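Local coordinates for protein similar to metal-dependent hydrolase (Staphylococcus aureus subsp. aureus Mu50, PDB 3ESH) that is probably a metal-dependent hydrolase of the metallo-beta-lactamase superfamily, at residues Asp5-Leu11 / His49-Thr55; Lys99-Leu105 / Phe126-Val132. All coordinates share one frame; numbering follows the deposited sequence.

In the fold
From the N terminus, the short edge strand 2-3 leads into strand 6-10. The chain then passes through the two-stranded sheet 15-19/43-47, and strand 51-54 closes contact 1, whose segments lie 37 residues apart. Strand 59-61 follows, next to 51-54 in the same mixed sheet. After helices 73-78 and 87-92, strand 103-105 pairs on the far side of 59-61. Twenty residues separate 99-105 from 126-132, and contact 2 closes when strand 130-134 lines up beside 103-105. The contacts are in series, neither nesting nor crossing. The centres of contacts 1 and 2 lie about 14 Å apart, with strand 59-61 between. Contact 1 is antiparallel and contact 2 parallel, so they span the change of direction in this sheet.

Contact 1. Residues Asp5-Leu11 / His49-Thr55; sequences DISIHYL and HPILIQT
S7 and Q54 form a hydrogen-bonded antiparallel pair, and H9 and L52 form the next. The S7 pair is nearly straight: S7 N to Q54 O is 3.0 Å, and Q54 N returns to S7 O. In the H9 pair, H9 N to L52 O is 2.9 Å. The return bond from L52 N to H9 O is bent, with 138° at the hydrogen, and its donor is tilted from the carbonyl plane. L11 N adds a fifth bond to P50 O at 2.8 Å, just before the start of strand 51-54. CA-H...O contacts fill the non-hydrogen-bonded steps, as from I8 CA to L52 O.

The two strands, 162° apart in direction, are neighbours in one of the two large mixed sheets of the metallo-beta-lactamase fold. Strand 59-61 continues the sheet beyond 51-54.

The apolar contacts divide between the faces. On one face I8 packs between I51 and I53, and I6 touches I53. I8 CD1 lies 3.4 Å from I53 CG1, with the two side chains alongside each other and pointing the same way. The chi2 torsion of I8 (-67°) turns CD1 toward I53. I53 CG2 also meets I6 CG2 at 3.6 Å, side chains crossing at a slant. I194 of strand 190-196, in the other large sheet, packs on I6, I8 and I53. On the other face L11 CG sits 4.0 Å from L52 CB, and helix 87-92 covers L11.

The polar ends turn elsewhere. Q54 NE2 bonds to N59 OD1, and T55 OG1 to Y58 N. The ring of Y10, by contrast, makes a cation-pi contact with R273.

Contact 2. Residues Lys99-Leu105 / Phe126-Val132; sequences KDIDYVL and FENAIHV
V104 packs over one face of the H131 imidazole. Its CB stands 3.8 Å above the centre of the ring, only 4° off the normal, a CH-pi contact. CG2, anti to the carbonyl carbon of V104, reaches back to A129 CB at 3.9 Å and toward the F126 ring. On the face of H131 and V104, L117 from the crossover loop packs on both. I101 extends this apolar row: its CG1 meets F126 CE2 at 3.6 Å, and helix 87-92 packs on F126.

The other face carries Y103, I130, L105 and V132. Y103 and I130 run alongside each other, with CD1 of the Y103 ring 3.6 Å from I130 CB. L105 CD2 touches V132 CG2. M179 of strand 177-181, in the second large sheet, packs on L105 and V132. I130 also packs against Q242 of the second subunit.

Between the faces runs parallel pairing. D102 O accepts from I130 N at 2.7 Å, V104 N gives to I130 O, and V132 N gives to V104 O. The two strands belong to a beta-alpha-beta unit with helix 111-114 in the crossover.

At the polar edge, N128 ND2 donates to K99 O at 2.9 Å. The bond uses a lone pair of the carbonyl and lies in the amide plane of N128. K99 NZ and E127 OE1, 4.5 Å apart, are too far for a salt bridge. Any attraction between them is probably modest, so the side-chain hydrogen bond between the two segments is that of the N128 amide, while the buried part combines apolar contacts with regular backbone pairing.

Contact 1. Residues Asp5-Leu11 / His49-Thr55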
ATOM      1  N   ASP A   5       1.475  42.220  -2.139  1.00 54.12           N
ATOM      2  CA  ASP A   5       2.408  42.890  -1.235  1.00 55.67           C
ATOM      3  C   ASP A   5       3.749  42.179  -1.203  1.00 54.81           C
ATOM      4  O   ASP A   5       4.707  42.681  -0.608  1.00 56.37           O
ATOM      5  CB  ASP A   5       1.853  42.937   0.194  1.00 58.40           C
ATOM      6  CG  ASP A   5       0.525  43.673   0.286  1.00 62.33           C
ATOM      7  OD1 ASP A   5       0.374  44.730  -0.367  1.00 63.76           O
ATOM      8  OD2 ASP A   5      -0.368  43.195   1.023  1.00 63.70           O
ATOM      9  N   ILE A   6       3.820  41.013  -1.841  1.00 54.20           N
ATOM     10  CA  ILE A   6       5.051  40.234  -1.843  1.00 53.12           C
ATOM     11  C   ILE A   6       6.008  40.559  -2.985  1.00 53.60           C
ATOM     12  O   ILE A   6       5.607  40.665  -4.147  1.00 55.94           O
ATOM     13  CB  ILE A   6       4.741  38.711  -1.866  1.00 51.42           C
ATOM     14  CG1 ILE A   6       3.843  38.348  -0.673  1.00 49.04           C
ATOM     15  CG2 ILE A   6       6.035  37.915  -1.827  1.00 50.31           C
ATOM     16  CD1 ILE A   6       3.498  36.876  -0.562  1.00 47.40           C
ATOM     17  N   SER A   7       7.282  40.719  -2.642  1.00 52.40           N
ATOM     18  CA  SER A   7       8.301  40.998  -3.637  1.00 50.86           C
ATOM     19  C   SER A   7       9.073  39.694  -3.927  1.00 50.06           C
ATOM     20  O   SER A   7       9.489  38.988  -3.010  1.00 49.84           O
ATOM     21  CB  SER A   7       9.231  42.091  -3.117  1.00 50.19           C
ATOM     22  OG  SER A   7      10.095  42.546  -4.139  1.00 52.29           O
ATOM     23  N   ILE A   8       9.255  39.374  -5.203  1.00 48.28           N
ATOM     24  CA  ILE A   8       9.946  38.148  -5.590  1.00 46.67           C
ATOM     25  C   ILE A   8      11.145  38.435  -6.491  1.00 46.72           C
ATOM     26  O   ILE A   8      11.020  39.183  -7.449  1.00 46.61           O
ATOM     27  CB  ILE A   8       8.995  37.195  -6.352  1.00 47.50           C
ATOM     28  CG1 ILE A   8       7.815  36.786  -5.462  1.00 46.68           C
ATOM     29  CG2 ILE A   8       9.754  35.971  -6.811  1.00 48.75           C
ATOM     30  CD1 ILE A   8       8.197  35.915  -4.290  1.00 47.42           C
ATOM     31  N   HIS A   9      12.296  37.840  -6.182  1.00 47.62           N
ATOM     32  CA  HIS A   9      13.507  38.016  -6.979  1.00 49.26           C
ATOM     33  C   HIS A   9      14.323  36.738  -7.025  1.00 49.12           C
ATOM     34  O   HIS A   9      14.063  35.802  -6.277  1.00 49.17           O
ATOM     35  CB  HIS A   9      14.399  39.117  -6.408  1.00 49.69           C
ATOM     36  CG  HIS A   9      13.743  40.459  -6.347  1.00 51.46           C
ATOM     37  ND1 HIS A   9      13.151  40.947  -5.203  1.00 52.29           N
ATOM     38  CD2 HIS A   9      13.553  41.396  -7.303  1.00 51.28           C
ATOM     39  CE1 HIS A   9      12.622  42.131  -5.456  1.00 53.25           C
ATOM     40  NE2 HIS A   9      12.850  42.427  -6.722  1.00 53.47           N
ATOM     41  N   TYR A  10      15.316  36.704  -7.901  1.00 49.52           N
ATOM     42  CA  TYR A  10      16.178  35.540  -8.003  1.00 50.09           C
ATOM     43  C   TYR A  10      17.606  35.899  -7.574  1.00 48.82           C
ATOM     44  O   TYR A  10      18.012  37.061  -7.651  1.00 49.70           O
ATOM     45  CB  TYR A  10      16.146  34.964  -9.429  1.00 51.20           C
ATOM     46  CG  TYR A  10      16.623  35.885 -10.525  1.00 54.16           C
ATOM     47  CD1 TYR A  10      17.976  36.202 -10.661  1.00 55.71           C
ATOM     48  CD2 TYR A  10      15.726  36.426 -11.444  1.00 55.48           C
ATOM     49  CE1 TYR A  10      18.423  37.035 -11.691  1.00 57.10           C
ATOM     50  CE2 TYR A  10      16.160  37.258 -12.476  1.00 56.73           C
ATOM     51  CZ  TYR A  10      17.508  37.561 -12.597  1.00 57.25           C
ATOM     52  OH  TYR A  10      17.935  38.385 -13.622  1.00 56.02           O
ATOM     53  N   LEU A  11      18.350  34.900  -7.104  1.00 46.51           N
ATOM     54  CA  LEU A  11      19.719  35.099  -6.652  1.00 44.28           C
ATOM     55  C   LEU A  11      20.653  34.127  -7.375  1.00 44.49           C
ATOM     56  O   LEU A  11      20.353  32.936  -7.510  1.00 44.18           O
ATOM     57  CB  LEU A  11      19.809  34.856  -5.151  1.00 42.55           C
ATOM     58  CG  LEU A  11      18.737  35.486  -4.269  1.00 41.69           C
ATOM     59  CD1 LEU A  11      18.770  34.843  -2.881  1.00 39.58           C
ATOM     60  CD2 LEU A  11      18.952  36.999  -4.186  1.00 41.38           C
ATOM     61  N   HIS A  49      19.667  29.183  -9.337  1.00 34.23           N
ATOM     62  CA  HIS A  49      19.348  30.492  -8.763  1.00 34.65           C
ATOM     63  C   HIS A  49      18.217  30.489  -7.731  1.00 35.34           C
ATOM     64  O   HIS A  49      17.040  30.426  -8.078  1.00 35.79           O
ATOM     65  CB  HIS A  49      18.983  31.489  -9.876  1.00 35.41           C
ATOM     66  CG  HIS A  49      20.093  31.774 -10.845  1.00 37.70           C
ATOM     67  ND1 HIS A  49      21.404  31.425 -10.613  1.00 37.60           N
ATOM     68  CD2 HIS A  49      20.073  32.377 -12.058  1.00 36.05           C
ATOM     69  CE1 HIS A  49      22.147  31.795 -11.646  1.00 36.56           C
ATOM     70  NE2 HIS A  49      21.363  32.373 -12.534  1.00 36.92           N
ATOM     71  N   PRO A  50      18.562  30.568  -6.441  1.00 36.24           N
ATOM     72  CA  PRO A  50      17.499  30.572  -5.434  1.00 36.03           C
ATOM     73  C   PRO A  50      16.498  31.710  -5.621  1.00 35.75           C
ATOM     74  O   PRO A  50      16.806  32.724  -6.228  1.00 33.92           O
ATOM     75  CB  PRO A  50      18.275  30.668  -4.131  1.00 34.49           C
ATOM     76  CG  PRO A  50      19.498  29.854  -4.444  1.00 34.80           C
ATOM     77  CD  PRO A  50      19.881  30.396  -5.810  1.00 34.86           C
ATOM     78  N   ILE A  51      15.294  31.529  -5.089  1.00 36.63           N
ATOM     79  CA  ILE A  51      14.247  32.527  -5.208  1.00 37.78           C
ATOM     80  C   ILE A  51      14.044  33.284  -3.909  1.00 39.61           C
ATOM     81  O   ILE A  51      13.610  32.714  -2.911  1.00 39.64           O
ATOM     82  CB  ILE A  51      12.917  31.858  -5.634  1.00 37.68           C
ATOM     83  CG1 ILE A  51      13.109  31.178  -6.992  1.00 35.93           C
ATOM     84  CG2 ILE A  51      11.785  32.884  -5.674  1.00 33.48           C
ATOM     85  CD1 ILE A  51      11.895  30.431  -7.500  1.00 37.27           C
ATOM     86  N   LEU A  52      14.358  34.576  -3.930  1.00 41.03           N
ATOM     87  CA  LEU A  52      14.193  35.431  -2.753  1.00 42.08           C
ATOM     88  C   LEU A  52      12.759  35.926  -2.656  1.00 43.18           C
ATOM     89  O   LEU A  52      12.246  36.550  -3.582  1.00 43.51           O
ATOM     90  CB  LEU A  52      15.134  36.634  -2.822  1.00 43.06           C
ATOM     91  CG  LEU A  52      14.953  37.698  -1.727  1.00 44.31           C
ATOM     92  CD1 LEU A  52      15.115  37.061  -0.354  1.00 43.07           C
ATOM     93  CD2 LEU A  52      15.969  38.820  -1.915  1.00 42.90           C
ATOM     94  N   ILE A  53      12.115  35.638  -1.531  1.00 43.49           N
ATOM     95  CA  ILE A  53      10.737  36.066  -1.307  1.00 44.23           C
ATOM     96  C   ILE A  53      10.682  36.989  -0.105  1.00 45.05           C
ATOM     97  O   ILE A  53      11.070  36.587   0.995  1.00 47.05           O
ATOM     98  CB  ILE A  53       9.804  34.892  -0.982  1.00 44.57           C
ATOM     99  CG1 ILE A  53       9.836  33.853  -2.104  1.00 43.52           C
ATOM    100  CG2 ILE A  53       8.399  35.411  -0.741  1.00 43.85           C
ATOM    101  CD1 ILE A  53       8.926  32.671  -1.844  1.00 42.57           C
ATOM    102  N   GLN A  54      10.193  38.211  -0.299  1.00 45.66           N
ATOM    103  CA  GLN A  54      10.086  39.165   0.803  1.00 47.70           C
ATOM    104  C   GLN A  54       8.654  39.601   1.057  1.00 47.72           C
ATOM    105  O   GLN A  54       8.024  40.191   0.194  1.00 47.82           O
ATOM    106  CB  GLN A  54      10.949  40.405   0.530  1.00 46.33           C
ATOM    107  CG  GLN A  54      12.435  40.150   0.612  1.00 47.94           C
ATOM    108  CD  GLN A  54      13.276  41.366   0.286  1.00 48.19           C
ATOM    109  OE1 GLN A  54      13.376  41.782  -0.869  1.00 49.29           O
ATOM    110  NE2 GLN A  54      13.887  41.947   1.308  1.00 49.42           N
ATOM    111  N   THR A  55       8.142  39.292   2.239  1.00 48.04           N
ATOM    112  CA  THR A  55       6.801  39.705   2.606  1.00 51.14           C
ATOM    113  C   THR A  55       7.019  40.925   3.491  1.00 52.25           C
ATOM    114  O   THR A  55       8.163  41.281   3.778  1.00 52.17           O
ATOM    115  CB  THR A  55       6.068  38.620   3.420  1.00 52.15           C
ATOM    116  OG1 THR A  55       6.693  38.472   4.703  1.00 54.28           O
ATOM    117  CG2 THR A  55       6.106  37.290   2.689  1.00 52.72           C
TER

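Contact 2. Residues Lys99-Leu105 / Phe126-Val132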
ATOM      1  N   LYS A  99      21.681  36.533   7.023  1.00 59.93           N
ATOM      2  CA  LYS A  99      21.426  36.552   8.453  1.00 56.54           C
ATOM      3  C   LYS A  99      20.072  37.216   8.683  1.00 54.01           C
ATOM      4  O   LYS A  99      19.485  37.130   9.757  1.00 53.05           O
ATOM      5  CB  LYS A  99      22.555  37.335   9.129  1.00 57.55           C
ATOM      6  CG  LYS A  99      22.603  37.229  10.637  1.00 58.85           C
ATOM      7  CD  LYS A  99      23.918  37.751  11.192  1.00 57.41           C
ATOM      8  CE  LYS A  99      25.091  36.895  10.737  1.00 57.67           C
ATOM      9  NZ  LYS A  99      26.366  37.314  11.392  1.00 57.08           N
ATOM     10  N   ASP A 100      19.581  37.872   7.642  1.00 51.66           N
ATOM     11  CA  ASP A 100      18.292  38.548   7.683  1.00 50.30           C
ATOM     12  C   ASP A 100      17.241  37.614   7.094  1.00 48.79           C
ATOM     13  O   ASP A 100      16.062  37.955   6.992  1.00 47.85           O
ATOM     14  CB  ASP A 100      18.362  39.843   6.877  1.00 50.99           C
ATOM     15  CG  ASP A 100      19.339  40.828   7.468  1.00 51.75           C
ATOM     16  OD1 ASP A 100      19.113  41.230   8.629  1.00 50.01           O
ATOM     17  OD2 ASP A 100      20.336  41.191   6.782  1.00 50.76           O
ATOM     18  N   ILE A 101      17.697  36.427   6.709  1.00 47.84           N
ATOM     19  CA  ILE A 101      16.834  35.413   6.137  1.00 45.29           C
ATOM     20  C   ILE A 101      16.146  34.662   7.268  1.00 44.18           C
ATOM     21  O   ILE A 101      16.794  34.156   8.185  1.00 43.37           O
ATOM     22  CB  ILE A 101      17.646  34.430   5.282  1.00 45.64           C
ATOM     23  CG1 ILE A 101      18.375  35.209   4.178  1.00 45.62           C
ATOM     24  CG2 ILE A 101      16.730  33.364   4.684  1.00 44.29           C
ATOM     25  CD1 ILE A 101      17.449  36.012   3.276  1.00 45.07           C
ATOM     26  N   ASP A 102      14.822  34.601   7.187  1.00 42.82           N
ATOM     27  CA  ASP A 102      14.007  33.943   8.190  1.00 42.95           C
ATOM     28  C   ASP A 102      13.692  32.485   7.866  1.00 42.41           C
ATOM     29  O   ASP A 102      13.699  31.624   8.746  1.00 42.26           O
ATOM     30  CB  ASP A 102      12.712  34.730   8.372  1.00 44.74           C
ATOM     31  CG  ASP A 102      12.962  36.140   8.872  1.00 47.30           C
ATOM     32  OD1 ASP A 102      13.432  36.284  10.026  1.00 49.17           O
ATOM     33  OD2 ASP A 102      12.702  37.098   8.109  1.00 48.33           O
ATOM     34  N   TYR A 103      13.411  32.199   6.604  1.00 41.90           N
ATOM     35  CA  TYR A 103      13.097  30.828   6.214  1.00 40.46           C
ATOM     36  C   TYR A 103      13.797  30.389   4.933  1.00 38.30           C
ATOM     37  O   TYR A 103      13.905  31.157   3.971  1.00 38.08           O
ATOM     38  CB  TYR A 103      11.595  30.662   6.000  1.00 39.92           C
ATOM     39  CG  TYR A 103      10.735  30.751   7.242  1.00 40.27           C
ATOM     40  CD1 TYR A 103      10.526  29.635   8.057  1.00 39.35           C
ATOM     41  CD2 TYR A 103      10.079  31.937   7.572  1.00 39.69           C
ATOM     42  CE1 TYR A 103       9.676  29.699   9.164  1.00 39.08           C
ATOM     43  CE2 TYR A 103       9.231  32.010   8.679  1.00 40.19           C
ATOM     44  CZ  TYR A 103       9.032  30.884   9.466  1.00 39.53           C
ATOM     45  OH  TYR A 103       8.176  30.942  10.529  1.00 38.49           O
ATOM     46  N   VAL A 104      14.287  29.155   4.941  1.00 36.58           N
ATOM     47  CA  VAL A 104      14.898  28.565   3.756  1.00 34.68           C
ATOM     48  C   VAL A 104      13.972  27.382   3.505  1.00 33.09           C
ATOM     49  O   VAL A 104      13.965  26.420   4.284  1.00 31.27           O
ATOM     50  CB  VAL A 104      16.350  28.058   4.003  1.00 36.41           C
ATOM     51  CG1 VAL A 104      16.839  27.268   2.785  1.00 36.41           C
ATOM     52  CG2 VAL A 104      17.290  29.248   4.266  1.00 36.27           C
ATOM     53  N   LEU A 105      13.150  27.480   2.458  1.00 32.61           N
ATOM     54  CA  LEU A 105      12.204  26.415   2.109  1.00 30.21           C
ATOM     55  C   LEU A 105      12.836  25.598   1.005  1.00 30.89           C
ATOM     56  O   LEU A 105      13.244  26.158   0.012  1.00 31.18           O
ATOM     57  CB  LEU A 105      10.905  27.016   1.603  1.00 29.75           C
ATOM     58  CG  LEU A 105      10.368  28.219   2.370  1.00 30.07           C
ATOM     59  CD1 LEU A 105       9.080  28.675   1.671  1.00 26.35           C
ATOM     60  CD2 LEU A 105      10.113  27.872   3.855  1.00 23.36           C
ATOM     61  N   PHE A 126      23.245  31.233   6.381  1.00 60.17           N
ATOM     62  CA  PHE A 126      21.863  31.400   6.879  1.00 59.86           C
ATOM     63  C   PHE A 126      21.595  30.887   8.316  1.00 60.29           C
ATOM     64  O   PHE A 126      20.708  30.056   8.539  1.00 60.43           O
ATOM     65  CB  PHE A 126      20.864  30.740   5.915  1.00 57.97           C
ATOM     66  CG  PHE A 126      20.968  31.243   4.497  1.00 59.29           C
ATOM     67  CD1 PHE A 126      21.262  30.384   3.448  1.00 58.45           C
ATOM     68  CD2 PHE A 126      20.813  32.590   4.224  1.00 59.36           C
ATOM     69  CE1 PHE A 126      21.401  30.869   2.146  1.00 59.42           C
ATOM     70  CE2 PHE A 126      20.948  33.085   2.929  1.00 59.40           C
ATOM     71  CZ  PHE A 126      21.245  32.229   1.890  1.00 59.61           C
ATOM     72  N   GLU A 127      22.344  31.433   9.282  1.00 48.53           N
ATOM     73  CA  GLU A 127      22.297  31.100  10.712  1.00 48.22           C
ATOM     74  C   GLU A 127      21.014  31.319  11.514  1.00 46.51           C
ATOM     75  O   GLU A 127      20.754  30.572  12.463  1.00 45.32           O
ATOM     76  CB  GLU A 127      23.402  31.851  11.445  1.00 52.34           C
ATOM     77  CG  GLU A 127      24.787  31.739  10.829  1.00 56.69           C
ATOM     78  CD  GLU A 127      25.813  32.644  11.517  1.00 59.76           C
ATOM     79  OE1 GLU A 127      26.866  32.915  10.889  1.00 59.45           O
ATOM     80  OE2 GLU A 127      25.578  33.075  12.676  1.00 60.15           O
ATOM     81  N   ASN A 128      20.235  32.346  11.190  1.00 44.85           N
ATOM     82  CA  ASN A 128      19.009  32.619  11.929  1.00 44.19           C
ATOM     83  C   ASN A 128      17.762  32.074  11.242  1.00 44.89           C
ATOM     84  O   ASN A 128      16.656  32.186  11.772  1.00 44.38           O
ATOM     85  CB  ASN A 128      18.822  34.121  12.132  1.00 44.19           C
ATOM     86  CG  ASN A 128      20.004  34.770  12.802  1.00 45.32           C
ATOM     87  OD1 ASN A 128      20.435  34.348  13.873  1.00 43.60           O
ATOM     88  ND2 ASN A 128      20.537  35.809  12.173  1.00 45.34           N
ATOM     89  N   ALA A 129      17.941  31.470  10.073  1.00 44.84           N
ATOM     90  CA  ALA A 129      16.810  30.946   9.319  1.00 43.72           C
ATOM     91  C   ALA A 129      16.301  29.574   9.716  1.00 42.68           C
ATOM     92  O   ALA A 129      17.077  28.664  10.024  1.00 42.80           O
ATOM     93  CB  ALA A 129      17.131  30.945   7.823  1.00 44.14           C
ATOM     94  N   ILE A 130      14.982  29.442   9.717  1.00 41.10           N
ATOM     95  CA  ILE A 130      14.346  28.174  10.005  1.00 40.78           C
ATOM     96  C   ILE A 130      14.371  27.438   8.661  1.00 39.03           C
ATOM     97  O   ILE A 130      14.043  28.027   7.630  1.00 38.48           O
ATOM     98  CB  ILE A 130      12.881  28.380  10.460  1.00 40.92           C
ATOM     99  CG1 ILE A 130      12.864  28.941  11.881  1.00 41.29           C
ATOM    100  CG2 ILE A 130      12.106  27.079  10.368  1.00 39.50           C
ATOM    101  CD1 ILE A 130      11.482  29.288  12.382  1.00 43.89           C
ATOM    102  N   HIS A 131      14.780  26.174   8.661  1.00 38.15           N
ATOM    103  CA  HIS A 131      14.836  25.401   7.428  1.00 35.84           C
ATOM    104  C   HIS A 131      13.706  24.378   7.361  1.00 34.75           C
ATOM    105  O   HIS A 131      13.552  23.533   8.241  1.00 34.60           O
ATOM    106  CB  HIS A 131      16.201  24.726   7.286  1.00 36.29           C
ATOM    107  CG  HIS A 131      17.336  25.696   7.122  1.00 41.55           C
ATOM    108  ND1 HIS A 131      18.361  25.494   6.224  1.00 42.75           N
ATOM    109  CD2 HIS A 131      17.575  26.892   7.706  1.00 42.59           C
ATOM    110  CE1 HIS A 131      19.182  26.532   6.258  1.00 42.21           C
ATOM    111  NE2 HIS A 131      18.728  27.389   7.146  1.00 43.66           N
ATOM    112  N   VAL A 132      12.912  24.470   6.298  1.00 34.39           N
ATOM    113  CA  VAL A 132      11.758  23.594   6.098  1.00 31.85           C
ATOM    114  C   VAL A 132      11.961  22.558   5.003  1.00 33.39           C
ATOM    115  O   VAL A 132      12.282  22.900   3.856  1.00 34.36           O
ATOM    116  CB  VAL A 132      10.531  24.448   5.775  1.00 30.37           C
ATOM    117  CG1 VAL A 132       9.286  23.615   5.753  1.00 32.63           C
ATOM    118  CG2 VAL A 132      10.415  25.550   6.803  1.00 30.42           C
TER